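Local coordinates for putative uncharacterized protein (Streptococcus mutans, PDB 3BGK), which probably dehydrates the S-form of hydrated NAD(P)H at the expense of ADP, repairing this damaged cofactor together with an epimerase, at residues I218-S223 with D251-M256. Residues are numbered along the deposited sequence; the frame is centred on the assembly and turned at random.
Sequences ILVAKS and DTLAGM. With PO4 (phosphate ion), chain B.
Lys222 and Val220 reach from strand 218-221 and its exit to Leu253 on helix 249-263, joining the central sheet to the helix whose N-terminal end forms the anion hole of the ribokinase-like fold. Leu253 is the apolar link. Its side chain swings CG away from the backbone N (chi1 -178°) and holds CD2 on the strand side, 4.3 Å from CG1 of Val220. Val276 and His279 of helix 268-287 add to this buried packing, touching Val220 and Leu253 respectively. Just beyond Val220, Ala221 is the centre of an inverse gamma turn, closed by a weak 3.0 Å bond from Lys222 N to Val220 O. Lys222 then crosses to the helix. Its CB lies 4.9 Å from Leu253 CD2, and CG keeps a similar separation; CD makes the closest apolar approach of this side chain, 4.3 Å from the same methyl. At CE the side chain draws away from Leu253 and continues extended to its tip (chi4 -166°). There NZ forms a salt bridge with Asp161 OD1 and a weak hydrogen bond with Gly250 O, bringing the ammonium group to the start of the helix. NZ is 4.5 Å from Asp251 N and 5.8 Å from Asp251 OD1, so the lysine and this aspartate make no direct bond. Lys222 belongs to the predicted AMP site and Asp251 to the predicted NADPHX site, consistent with a place where the two meet. Gly248, Gly250 and Asp251 supply the fixed positions of the Gly-x-Gly-Asp signature of this fold. A phosphate ion, probably from the crystallisation liquor, occupies its anion hole, held by backbone N of Gly248 and Gly250 and by His186 NE2. Asp251 N adds a 3.3 Å hydrogen bond to phosphate O3, bent to 147° at the hydrogen.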
loop_
_atom_site.group_PDB
_atom_site.type_symbol
_atom_site.label_atom_id
_atom_site.label_comp_id
_atom_site.label_asym_id
_atom_site.label_seq_id
_atom_site.Cartn_x
_atom_site.Cartn_y
_atom_site.Cartn_z
ATOM N N ILE A 218 -32.715 6.572 14.153
ATOM C CA ILE A 218 -32.463 7.273 12.904
ATOM C C ILE A 218 -32.331 6.239 11.796
ATOM O O ILE A 218 -31.652 5.229 11.961
ATOM C CB ILE A 218 -31.185 8.147 12.978
ATOM C CG1 ILE A 218 -31.296 9.159 14.122
ATOM C CG2 ILE A 218 -30.942 8.872 11.658
ATOM C CD1 ILE A 218 -29.968 9.564 14.709
ATOM N N LEU A 219 -33.010 6.486 10.683
ATOM C CA LEU A 219 -32.876 5.651 9.510
ATOM C C LEU A 219 -32.255 6.468 8.391
ATOM O O LEU A 219 -32.720 7.563 8.069
ATOM C CB LEU A 219 -34.234 5.097 9.078
ATOM C CG LEU A 219 -34.311 4.270 7.791
ATOM C CD1 LEU A 219 -33.855 2.852 8.043
ATOM C CD2 LEU A 219 -35.727 4.282 7.256
ATOM N N VAL A 220 -31.187 5.933 7.816
ATOM C CA VAL A 220 -30.550 6.532 6.663
ATOM C C VAL A 220 -30.914 5.651 5.476
ATOM O O VAL A 220 -30.353 4.572 5.299
ATOM C CB VAL A 220 -29.011 6.630 6.835
ATOM C CG1 VAL A 220 -28.375 7.302 5.634
ATOM C CG2 VAL A 220 -28.654 7.383 8.107
ATOM N N ALA A 221 -31.876 6.105 4.680
ATOM C CA ALA A 221 -32.372 5.317 3.559
ATOM C C ALA A 221 -31.481 5.484 2.329
ATOM O O ALA A 221 -31.813 6.230 1.404
ATOM C CB ALA A 221 -33.829 5.673 3.246
ATOM N N LYS A 222 -30.346 4.786 2.331
ATOM C CA LYS A 222 -29.432 4.809 1.187
ATOM C C LYS A 222 -30.131 4.381 -0.106
ATOM O O LYS A 222 -30.726 3.296 -0.197
ATOM C CB LYS A 222 -28.131 4.027 1.449
ATOM C CG LYS A 222 -28.041 3.314 2.791
ATOM C CD LYS A 222 -26.599 3.213 3.287
ATOM C CE LYS A 222 -25.882 1.968 2.769
ATOM N NZ LYS A 222 -24.619 1.728 3.543
ATOM N N SER A 223 -30.056 5.269 -1.094
ATOM C CA SER A 223 -30.880 5.205 -2.287
ATOM C C SER A 223 -30.195 5.995 -3.399
ATOM O O SER A 223 -28.996 6.295 -3.309
ATOM C CB SER A 223 -32.258 5.810 -1.979
ATOM O OG SER A 223 -33.194 5.558 -3.014
ATOM N N ASP A 251 -20.318 1.689 2.304
ATOM C CA ASP A 251 -19.375 1.405 3.380
ATOM C C ASP A 251 -18.714 2.699 3.852
ATOM O O ASP A 251 -18.651 2.969 5.057
ATOM C CB ASP A 251 -18.326 0.382 2.933
ATOM C CG ASP A 251 -18.944 -0.865 2.329
ATOM O OD1 ASP A 251 -19.798 -1.496 2.990
ATOM O OD2 ASP A 251 -18.571 -1.225 1.191
ATOM N N THR A 252 -18.257 3.500 2.896
ATOM C CA THR A 252 -17.699 4.823 3.162
ATOM C C THR A 252 -18.682 5.720 3.911
ATOM O O THR A 252 -18.292 6.420 4.843
ATOM C CB THR A 252 -17.264 5.504 1.854
ATOM O OG1 THR A 252 -16.376 4.635 1.148
ATOM C CG2 THR A 252 -16.553 6.828 2.136
ATOM N N LEU A 253 -19.954 5.687 3.517
ATOM C CA LEU A 253 -20.989 6.456 4.210
ATOM C C LEU A 253 -21.155 6.003 5.660
ATOM O O LEU A 253 -21.234 6.837 6.568
ATOM C CB LEU A 253 -22.325 6.372 3.471
ATOM C CG LEU A 253 -23.481 7.173 4.085
ATOM C CD1 LEU A 253 -23.092 8.636 4.328
ATOM C CD2 LEU A 253 -24.751 7.076 3.244
ATOM N N ALA A 254 -21.208 4.686 5.864
ATOM C CA ALA A 254 -21.307 4.086 7.191
ATOM C C ALA A 254 -20.150 4.517 8.099
ATOM O O ALA A 254 -20.358 4.836 9.270
ATOM C CB ALA A 254 -21.348 2.573 7.072
ATOM N N GLY A 255 -18.939 4.528 7.541
ATOM C CA GLY A 255 -17.749 4.965 8.264
ATOM C C GLY A 255 -17.813 6.431 8.649
ATOM O O GLY A 255 -17.478 6.796 9.772
HETATM N N MSE A 256 -18.259 7.272 7.724
HETATM C CA MSE A 256 -18.397 8.699 7.999
HETATM C C MSE A 256 -19.418 9.010 9.088
HETATM O O MSE A 256 -19.107 9.758 10.019
HETATM C CB MSE A 256 -18.721 9.472 6.730
HETATM C CG MSE A 256 -17.542 9.573 5.798
HETATM SE SE MSE A 256 -17.941 10.641 4.240
HETATM C CE MSE A 256 -18.207 12.367 5.119
HETATM P P PO4 B . -21.931 -0.417 -1.405
HETATM O O1 PO4 B . -21.208 -0.965 -2.617
HETATM O O2 PO4 B . -23.028 -1.394 -1.040
HETATM O O3 PO4 B . -20.982 -0.297 -0.234
HETATM O O4 PO4 B . -22.520 0.947 -1.711
#